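Local coordinates for binding component of ABC transporter (Wolinella succinogenes, PDB 3K4U), which binds lysine and probably serves as the solute-capturing component of an ABC transporter, at residues 91-96 / 161-166; 120-125 / 139-144. All coordinates share one frame; numbering follows the deposited sequence.

Running from the N terminus, the chain lays down strand 89-98, then strand 117-121, helix 125-133 and strand 138-142, and finally strand 159-163 with the helix that follows. Interaction 2 closes the short loop, as the parallel pairing of a beta-alpha-beta unit. Interaction 1 closes the long one, bringing 161-166 back antiparallel to 91-96, so that interaction 2 is nested within it. Strand 159-163 is also a neighbour of strand 117-121, which joins both contacts in one mixed sheet, and they touch where T120 meets I161. Both contacts reach the bound lysine: interaction 1 supplies one bond to its amino group, interaction 2 one to its carboxylate.

Interaction 1. Residues 91-96 / 161-166; sequences VGQSLL and IFDLPF. With LYS (lysine), chain K.
S94 and F162 form the hydrogen-bonded pair of this antiparallel strand pairing. S94 N donates to F162 O at 2.9 Å in a nearly straight bond (171° at the hydrogen), and F162 N returns a longer one to S94 O at 3.3 Å. The buried, closely packed part lies beside them. I161 has CG1 anti to its backbone N (chi1 -176°), where it meets L95 CD2 at 3.7 Å and Q93 CG at 3.6 Å; the L95 and I161 side chains run side by side in the same direction. The pairing ends as the second chain turns into its helix: L164 N, in the first turn, donates to G92 O at 2.7 Å. This end lies nearer solvent, L164 and P165 being partly exposed, though V91 still lays CG2 obliquely against the proline ring at CG. Next to this turn D163 OD1 accepts a hydrogen bond from the amino N of the bound lysine at 2.7 Å, while F162 CZ touches the ligand CG at 3.6 Å and the ligand CE lies in plane at the ring edge. The strand thus delivers two pocket residues at its C-terminal end, F162 being further set by an edge-to-face contact with Y15. Around the pair, helix 125-133 packs on Q93 and I161, strand 179-182 flanks S94 and L95, and helix 164-175 lies against S94 and L96.

Interaction 2. Residues 120-125 / 139-144; sequences TKFGVS and LKTYDT. With LYS (lysine), chain K.
T120 pairs in parallel with T141: its N donates to K140 O at 3.2 Å, and its O accepts from Y142 N at 3.0 Å, in the carbonyl plane. Both threonine side chains lie on the same face of the sheet, against helix 125-133, and T120 OG1 probably hydrogen-bonds to I161 O of the neighbouring strand 159-163. K121 follows, its first three torsions extended and the last one bent (chi4 67°), placing NZ 2.7 Å from D143 O as a hydrogen-bond donor. K121 CE lies 3.8 Å from CE of the bound lysine, and E12 and E145 are long, weak ion-pair partners of K121 NZ. An alanine here would probably leave D143 O without this donor and open a gap beside the aliphatic chain of the ligand. F122 N donates to Y142 O at 2.9 Å from above the carbonyl plane; the exposed ring takes T141 OG1 at its edge. Beyond the strand, V124 CG2 meets the ligand CG at 3.6 Å. S125 N, at the start of the helix, then donates to the ligand OXT at 2.7 Å, almost straight (171°). The contact pairs the parallel strands of a beta-alpha-beta unit whose crossover is helix 125-133, with the pocket at the C-terminal end of strand 117-121. The ligand carboxylate thus sits at a helix N terminus, whose dipole would be expected to stabilise its negative charge, while K121 contributes aliphatic packing and has its ammonium drawn toward a backbone carbonyl.

Interaction 1. Residues 91-96 / 161-166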
ATOM      1  N   VAL E  91       2.735  21.723 -14.443  1.00 21.97           N
ATOM      2  CA  VAL E  91       1.981  22.416 -15.486  1.00 24.15           C
ATOM      3  C   VAL E  91       2.398  21.893 -16.847  1.00 25.18           C
ATOM      4  O   VAL E  91       3.440  21.244 -16.959  1.00 26.49           O
ATOM      5  CB  VAL E  91       2.291  23.917 -15.380  1.00 24.97           C
ATOM      6  CG1 VAL E  91       2.409  24.602 -16.789  1.00 11.65           C
ATOM      7  CG2 VAL E  91       1.292  24.588 -14.429  1.00 10.67           C
ATOM      8  N   GLY E  92       1.602  22.160 -17.877  1.00 24.83           N
ATOM      9  CA  GLY E  92       2.025  21.863 -19.252  1.00 24.96           C
ATOM     10  C   GLY E  92       1.630  22.960 -20.221  1.00 25.18           C
ATOM     11  O   GLY E  92       0.793  23.815 -19.912  1.00 25.07           O
ATOM     12  N   GLN E  93       2.239  22.960 -21.394  1.00 25.37           N
ATOM     13  CA  GLN E  93       1.817  23.904 -22.415  1.00 26.57           C
ATOM     14  C   GLN E  93       0.532  23.501 -23.117  1.00 26.78           C
ATOM     15  O   GLN E  93       0.293  22.324 -23.372  1.00 28.24           O
ATOM     16  CB  GLN E  93       2.925  24.141 -23.433  1.00 27.35           C
ATOM     17  CG  GLN E  93       3.480  25.537 -23.377  1.00 47.24           C
ATOM     18  CD  GLN E  93       4.392  25.719 -22.223  1.00 27.24           C
ATOM     19  OE1 GLN E  93       3.959  25.874 -21.089  1.00 47.58           O
ATOM     20  NE2 GLN E  93       5.684  25.681 -22.490  1.00 47.88           N
ATOM     21  N   SER E  94      -0.298  24.491 -23.400  1.00 25.45           N
ATOM     22  CA  SER E  94      -1.555  24.294 -24.078  1.00 24.75           C
ATOM     23  C   SER E  94      -1.641  25.283 -25.215  1.00 25.03           C
ATOM     24  O   SER E  94      -0.724  26.070 -25.437  1.00 24.95           O
ATOM     25  CB  SER E  94      -2.703  24.556 -23.126  1.00 24.98           C
ATOM     26  OG  SER E  94      -3.258  23.357 -22.650  1.00 34.57           O
ATOM     27  N   LEU E  95      -2.748  25.222 -25.948  1.00 25.50           N
ATOM     28  CA  LEU E  95      -2.967  26.067 -27.104  1.00 25.31           C
ATOM     29  C   LEU E  95      -4.275  26.871 -26.996  1.00 26.08           C
ATOM     30  O   LEU E  95      -5.321  26.346 -26.583  1.00 25.47           O
ATOM     31  CB  LEU E  95      -2.917  25.233 -28.377  1.00 24.62           C
ATOM     32  CG  LEU E  95      -1.709  24.304 -28.580  1.00 39.67           C
ATOM     33  CD1 LEU E  95      -1.833  23.553 -29.889  1.00 24.46           C
ATOM     34  CD2 LEU E  95      -0.371  25.051 -28.529  1.00 24.64           C
ATOM     35  N   LEU E  96      -4.199  28.158 -27.330  1.00 27.29           N
ATOM     36  CA  LEU E  96      -5.403  28.931 -27.546  1.00 29.09           C
ATOM     37  C   LEU E  96      -5.480  29.228 -29.036  1.00 31.35           C
ATOM     38  O   LEU E  96      -4.516  29.745 -29.597  1.00 31.49           O
ATOM     39  CB  LEU E  96      -5.387  30.221 -26.731  1.00 28.62           C
ATOM     40  CG  LEU E  96      -5.476  30.181 -25.203  1.00 37.09           C
ATOM     41  CD1 LEU E  96      -5.568  31.617 -24.686  1.00 28.13           C
ATOM     42  CD2 LEU E  96      -6.645  29.334 -24.697  1.00 27.99           C
ATOM     43  N   ILE E 161       0.467  29.753 -27.607  1.00 27.08           N
ATOM     44  CA  ILE E 161       1.008  28.611 -26.837  1.00 25.39           C
ATOM     45  C   ILE E 161       1.622  29.107 -25.544  1.00 25.23           C
ATOM     46  O   ILE E 161       2.369  30.078 -25.542  1.00 26.05           O
ATOM     47  CB  ILE E 161       2.098  27.823 -27.578  1.00 23.78           C
ATOM     48  CG1 ILE E 161       2.532  26.599 -26.732  1.00  9.24           C
ATOM     49  CG2 ILE E 161       3.308  28.727 -27.888  1.00  8.10           C
ATOM     50  CD1 ILE E 161       3.533  25.614 -27.445  1.00 21.84           C
ATOM     51  N   PHE E 162       1.319  28.431 -24.444  1.00 24.35           N
ATOM     52  CA  PHE E 162       1.792  28.874 -23.148  1.00 23.01           C
ATOM     53  C   PHE E 162       1.334  27.886 -22.092  1.00 21.90           C
ATOM     54  O   PHE E 162       0.487  27.042 -22.362  1.00 21.34           O
ATOM     55  CB  PHE E 162       1.223  30.272 -22.842  1.00 22.22           C
ATOM     56  CG  PHE E 162       2.071  31.067 -21.916  1.00 18.60           C
ATOM     57  CD1 PHE E 162       3.112  31.849 -22.408  1.00 21.66           C
ATOM     58  CD2 PHE E 162       1.842  31.037 -20.553  1.00 21.41           C
ATOM     59  CE1 PHE E 162       3.926  32.565 -21.536  1.00 18.55           C
ATOM     60  CE2 PHE E 162       2.643  31.748 -19.684  1.00 18.67           C
ATOM     61  CZ  PHE E 162       3.686  32.517 -20.173  1.00 21.23           C
ATOM     62  N   ASP E 163       1.909  28.013 -20.898  1.00 20.99           N
ATOM     63  CA  ASP E 163       1.476  27.300 -19.726  1.00 20.45           C
ATOM     64  C   ASP E 163      -0.042  27.284 -19.635  1.00 21.90           C
ATOM     65  O   ASP E 163      -0.714  28.311 -19.771  1.00 21.04           O
ATOM     66  CB  ASP E 163       2.086  27.903 -18.457  1.00 19.82           C
ATOM     67  CG  ASP E 163       3.623  27.839 -18.436  1.00 35.68           C
ATOM     68  OD1 ASP E 163       4.236  27.786 -17.330  1.00 18.86           O
ATOM     69  OD2 ASP E 163       4.220  27.858 -19.525  1.00 19.64           O
ATOM     70  N   LEU E 164      -0.563  26.076 -19.408  1.00 23.96           N
ATOM     71  CA  LEU E 164      -1.995  25.797 -19.404  1.00 25.47           C
ATOM     72  C   LEU E 164      -2.804  26.621 -18.404  1.00 25.04           C
ATOM     73  O   LEU E 164      -3.945  26.986 -18.692  1.00 24.85           O
ATOM     74  CB  LEU E 164      -2.224  24.305 -19.144  1.00 26.87           C
ATOM     75  CG  LEU E 164      -3.643  23.769 -19.212  1.00 32.54           C
ATOM     76  CD1 LEU E 164      -3.554  22.402 -19.780  1.00 27.89           C
ATOM     77  CD2 LEU E 164      -4.278  23.733 -17.843  1.00 27.52           C
ATOM     78  N   PRO E 165      -2.236  26.897 -17.215  1.00 24.59           N
ATOM     79  CA  PRO E 165      -3.081  27.618 -16.261  1.00 24.14           C
ATOM     80  C   PRO E 165      -3.288  29.053 -16.670  1.00 23.91           C
ATOM     81  O   PRO E 165      -4.301  29.641 -16.321  1.00 24.02           O
ATOM     82  CB  PRO E 165      -2.324  27.493 -14.948  1.00 24.32           C
ATOM     83  CG  PRO E 165      -1.436  26.240 -15.155  1.00  4.09           C
ATOM     84  CD  PRO E 165      -1.023  26.363 -16.577  1.00 24.25           C
ATOM     85  N   PHE E 166      -2.375  29.579 -17.473  1.00 24.53           N
ATOM     86  CA  PHE E 166      -2.595  30.880 -18.109  1.00 26.30           C
ATOM     87  C   PHE E 166      -3.805  30.856 -19.023  1.00 28.37           C
ATOM     88  O   PHE E 166      -4.706  31.702 -18.902  1.00 30.14           O
ATOM     89  CB  PHE E 166      -1.363  31.341 -18.878  1.00 26.66           C
ATOM     90  CG  PHE E 166      -1.545  32.651 -19.607  1.00 37.66           C
ATOM     91  CD1 PHE E 166      -1.036  33.833 -19.079  1.00 26.81           C
ATOM     92  CD2 PHE E 166      -2.189  32.693 -20.851  1.00 27.47           C
ATOM     93  CE1 PHE E 166      -1.188  35.039 -19.753  1.00 37.54           C
ATOM     94  CE2 PHE E 166      -2.342  33.906 -21.541  1.00 37.76           C
ATOM     95  CZ  PHE E 166      -1.845  35.078 -20.986  1.00 27.43           C
TER
HETATM   96  N   LYS K 501       6.800  28.447 -16.894  1.00 30.74           N
HETATM   97  CA  LYS K 501       7.163  29.599 -17.694  1.00 30.80           C
HETATM   98  C   LYS K 501       8.672  29.640 -17.777  1.00 30.93           C
HETATM   99  O   LYS K 501       9.338  29.220 -16.834  1.00 30.69           O
HETATM  100  CB  LYS K 501       6.655  30.888 -17.034  1.00 30.98           C
HETATM  101  CG  LYS K 501       6.504  32.066 -17.967  1.00 24.16           C
HETATM  102  CD  LYS K 501       6.814  33.336 -17.255  1.00 30.39           C
HETATM  103  CE  LYS K 501       6.341  34.575 -18.023  1.00 25.37           C
HETATM  104  NZ  LYS K 501       6.348  35.802 -17.184  1.00 30.30           N
HETATM  105  OXT LYS K 501       9.251  30.091 -18.763  1.00 31.04           O

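Interaction 2. Residues 120-125 / 139-144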
ATOM      1  N   THR E 120       3.965  33.324 -29.088  1.00 26.09           N
ATOM      2  CA  THR E 120       4.165  33.324 -27.649  1.00 25.77           C
ATOM      3  C   THR E 120       5.147  34.423 -27.151  1.00 25.02           C
ATOM      4  O   THR E 120       5.677  35.234 -27.938  1.00 24.70           O
ATOM      5  CB  THR E 120       4.610  31.933 -27.164  1.00 25.78           C
ATOM      6  OG1 THR E 120       4.227  31.754 -25.792  1.00 17.97           O
ATOM      7  CG2 THR E 120       6.112  31.753 -27.311  1.00 17.50           C
ATOM      8  N   LYS E 121       5.391  34.426 -25.848  1.00 23.86           N
ATOM      9  CA  LYS E 121       6.282  35.394 -25.270  1.00 24.17           C
ATOM     10  C   LYS E 121       7.741  34.991 -25.518  1.00 24.95           C
ATOM     11  O   LYS E 121       8.047  33.792 -25.670  1.00 25.75           O
ATOM     12  CB  LYS E 121       6.006  35.506 -23.775  1.00 23.60           C
ATOM     13  CG  LYS E 121       7.138  36.209 -22.985  1.00 13.15           C
ATOM     14  CD  LYS E 121       6.934  35.950 -21.500  1.00 22.69           C
ATOM     15  CE  LYS E 121       7.812  36.811 -20.655  1.00 12.77           C
ATOM     16  NZ  LYS E 121       7.428  38.229 -20.761  1.00 21.29           N
ATOM     17  N   PHE E 122       8.639  35.976 -25.518  1.00 23.79           N
ATOM     18  CA  PHE E 122      10.043  35.716 -25.820  1.00 23.09           C
ATOM     19  C   PHE E 122      10.836  35.097 -24.662  1.00 24.03           C
ATOM     20  O   PHE E 122      10.640  35.460 -23.481  1.00 24.55           O
ATOM     21  CB  PHE E 122      10.743  36.990 -26.307  1.00 21.66           C
ATOM     22  CG  PHE E 122      12.198  36.789 -26.630  1.00 16.66           C
ATOM     23  CD1 PHE E 122      12.590  36.287 -27.893  1.00 21.33           C
ATOM     24  CD2 PHE E 122      13.182  37.051 -25.674  1.00 21.19           C
ATOM     25  CE1 PHE E 122      13.941  36.084 -28.208  1.00 16.22           C
ATOM     26  CE2 PHE E 122      14.554  36.837 -25.979  1.00 16.95           C
ATOM     27  CZ  PHE E 122      14.922  36.345 -27.254  1.00 20.69           C
ATOM     28  N   GLY E 123      11.759  34.197 -25.019  1.00 24.00           N
ATOM     29  CA  GLY E 123      12.671  33.560 -24.050  1.00 23.67           C
ATOM     30  C   GLY E 123      11.978  32.876 -22.881  1.00 22.92           C
ATOM     31  O   GLY E 123      12.373  33.043 -21.744  1.00 25.09           O
ATOM     32  N   VAL E 124      10.960  32.078 -23.140  1.00 20.28           N
ATOM     33  CA  VAL E 124      10.179  31.517 -22.047  1.00 18.47           C
ATOM     34  C   VAL E 124       9.840  30.025 -22.354  1.00 18.53           C
ATOM     35  O   VAL E 124       9.870  29.608 -23.513  1.00 18.15           O
ATOM     36  CB  VAL E 124       8.933  32.402 -21.882  1.00 17.01           C
ATOM     37  CG1 VAL E 124       7.683  31.674 -22.219  1.00 11.37           C
ATOM     38  CG2 VAL E 124       8.888  32.979 -20.554  1.00 10.18           C
ATOM     39  N   SER E 125       9.520  29.233 -21.330  1.00 18.76           N
ATOM     40  CA  SER E 125       9.260  27.804 -21.496  1.00 19.35           C
ATOM     41  C   SER E 125       8.586  27.494 -22.814  1.00 20.39           C
ATOM     42  O   SER E 125       9.026  26.614 -23.545  1.00 20.93           O
ATOM     43  CB  SER E 125       8.351  27.276 -20.399  1.00 19.73           C
ATOM     44  OG  SER E 125       9.083  26.651 -19.386  1.00 51.50           O
ATOM     45  N   LEU E 139       6.520  30.811 -36.094  1.00 33.05           N
ATOM     46  CA  LEU E 139       6.611  31.236 -34.707  1.00 32.84           C
ATOM     47  C   LEU E 139       7.108  32.676 -34.576  1.00 31.85           C
ATOM     48  O   LEU E 139       8.259  32.982 -34.927  1.00 31.13           O
ATOM     49  CB  LEU E 139       7.498  30.293 -33.877  1.00 33.23           C
ATOM     50  CG  LEU E 139       7.623  30.686 -32.395  1.00 40.77           C
ATOM     51  CD1 LEU E 139       6.504  30.057 -31.577  1.00 33.27           C
ATOM     52  CD2 LEU E 139       8.980  30.292 -31.836  1.00 33.11           C
ATOM     53  N   LYS E 140       6.230  33.531 -34.043  1.00 31.22           N
ATOM     54  CA  LYS E 140       6.563  34.913 -33.699  1.00 30.15           C
ATOM     55  C   LYS E 140       6.475  35.151 -32.200  1.00 29.23           C
ATOM     56  O   LYS E 140       5.665  34.539 -31.499  1.00 28.28           O
ATOM     57  CB  LYS E 140       5.636  35.887 -34.408  1.00 29.89           C
ATOM     58  CG  LYS E 140       5.953  36.089 -35.872  1.00 29.25           C
ATOM     59  CD  LYS E 140       5.522  37.463 -36.323  1.00 28.90           C
ATOM     60  CE  LYS E 140       4.033  37.630 -36.254  1.00 28.81           C
ATOM     61  NZ  LYS E 140       3.636  38.801 -37.047  1.00 28.09           N
ATOM     62  N   THR E 141       7.301  36.079 -31.726  1.00 28.88           N
ATOM     63  CA  THR E 141       7.474  36.289 -30.295  1.00 28.17           C
ATOM     64  C   THR E 141       7.325  37.754 -29.871  1.00 27.15           C
ATOM     65  O   THR E 141       7.693  38.664 -30.597  1.00 27.36           O
ATOM     66  CB  THR E 141       8.863  35.852 -29.827  1.00 27.95           C
ATOM     67  OG1 THR E 141       9.833  36.762 -30.374  1.00 15.63           O
ATOM     68  CG2 THR E 141       9.159  34.431 -30.233  1.00 14.91           C
ATOM     69  N   TYR E 142       6.832  37.937 -28.653  1.00 25.91           N
ATOM     70  CA  TYR E 142       6.499  39.212 -28.115  1.00 25.28           C
ATOM     71  C   TYR E 142       6.920  39.282 -26.660  1.00 25.68           C
ATOM     72  O   TYR E 142       6.918  38.267 -25.940  1.00 26.68           O
ATOM     73  CB  TYR E 142       4.993  39.421 -28.255  1.00 25.17           C
ATOM     74  CG  TYR E 142       4.571  39.475 -29.705  1.00 30.74           C
ATOM     75  CD1 TYR E 142       4.658  40.666 -30.422  1.00 24.72           C
ATOM     76  CD2 TYR E 142       4.120  38.325 -30.375  1.00 25.19           C
ATOM     77  CE1 TYR E 142       4.299  40.729 -31.741  1.00 30.21           C
ATOM     78  CE2 TYR E 142       3.758  38.379 -31.709  1.00 30.24           C
ATOM     79  CZ  TYR E 142       3.849  39.593 -32.390  1.00 25.18           C
ATOM     80  OH  TYR E 142       3.500  39.681 -33.724  1.00 30.08           O
ATOM     81  N   ASP E 143       7.259  40.496 -26.236  1.00 24.39           N
ATOM     82  CA  ASP E 143       7.672  40.809 -24.875  1.00 22.88           C
ATOM     83  C   ASP E 143       6.692  40.417 -23.781  1.00 20.69           C
ATOM     84  O   ASP E 143       7.117  40.174 -22.645  1.00 19.86           O
ATOM     85  CB  ASP E 143       8.015  42.301 -24.771  1.00 23.69           C
ATOM     86  CG  ASP E 143       9.229  42.656 -25.602  1.00 48.93           C
ATOM     87  OD1 ASP E 143      10.153  41.792 -25.653  1.00 24.96           O
ATOM     88  OD2 ASP E 143       9.256  43.767 -26.210  1.00 25.48           O
ATOM     89  N   THR E 144       5.398  40.355 -24.099  1.00 19.31           N
ATOM     90  CA  THR E 144       4.416  39.926 -23.089  1.00 18.87           C
ATOM     91  C   THR E 144       3.365  38.887 -23.541  1.00 18.82           C
ATOM     92  O   THR E 144       2.984  38.815 -24.712  1.00 19.00           O
ATOM     93  CB  THR E 144       3.713  41.122 -22.388  1.00 18.58           C
ATOM     94  OG1 THR E 144       2.831  41.788 -23.310  1.00  4.00           O
ATOM     95  CG2 THR E 144       4.733  42.086 -21.820  1.00  2.16           C
TER
HETATM   96  N   LYS K 501       6.800  28.447 -16.894  1.00 30.74           N
HETATM   97  CA  LYS K 501       7.163  29.599 -17.694  1.00 30.80           C
HETATM   98  C   LYS K 501       8.672  29.640 -17.777  1.00 30.93           C
HETATM   99  O   LYS K 501       9.338  29.220 -16.834  1.00 30.69           O
HETATM  100  CB  LYS K 501       6.655  30.888 -17.034  1.00 30.98           C
HETATM  101  CG  LYS K 501       6.504  32.066 -17.967  1.00 24.16           C
HETATM  102  CD  LYS K 501       6.814  33.336 -17.255  1.00 30.39           C
HETATM  103  CE  LYS K 501       6.341  34.575 -18.023  1.00 25.37           C
HETATM  104  NZ  LYS K 501       6.348  35.802 -17.184  1.00 30.30           N
HETATM  105  OXT LYS K 501       9.251  30.091 -18.763  1.00 31.04           O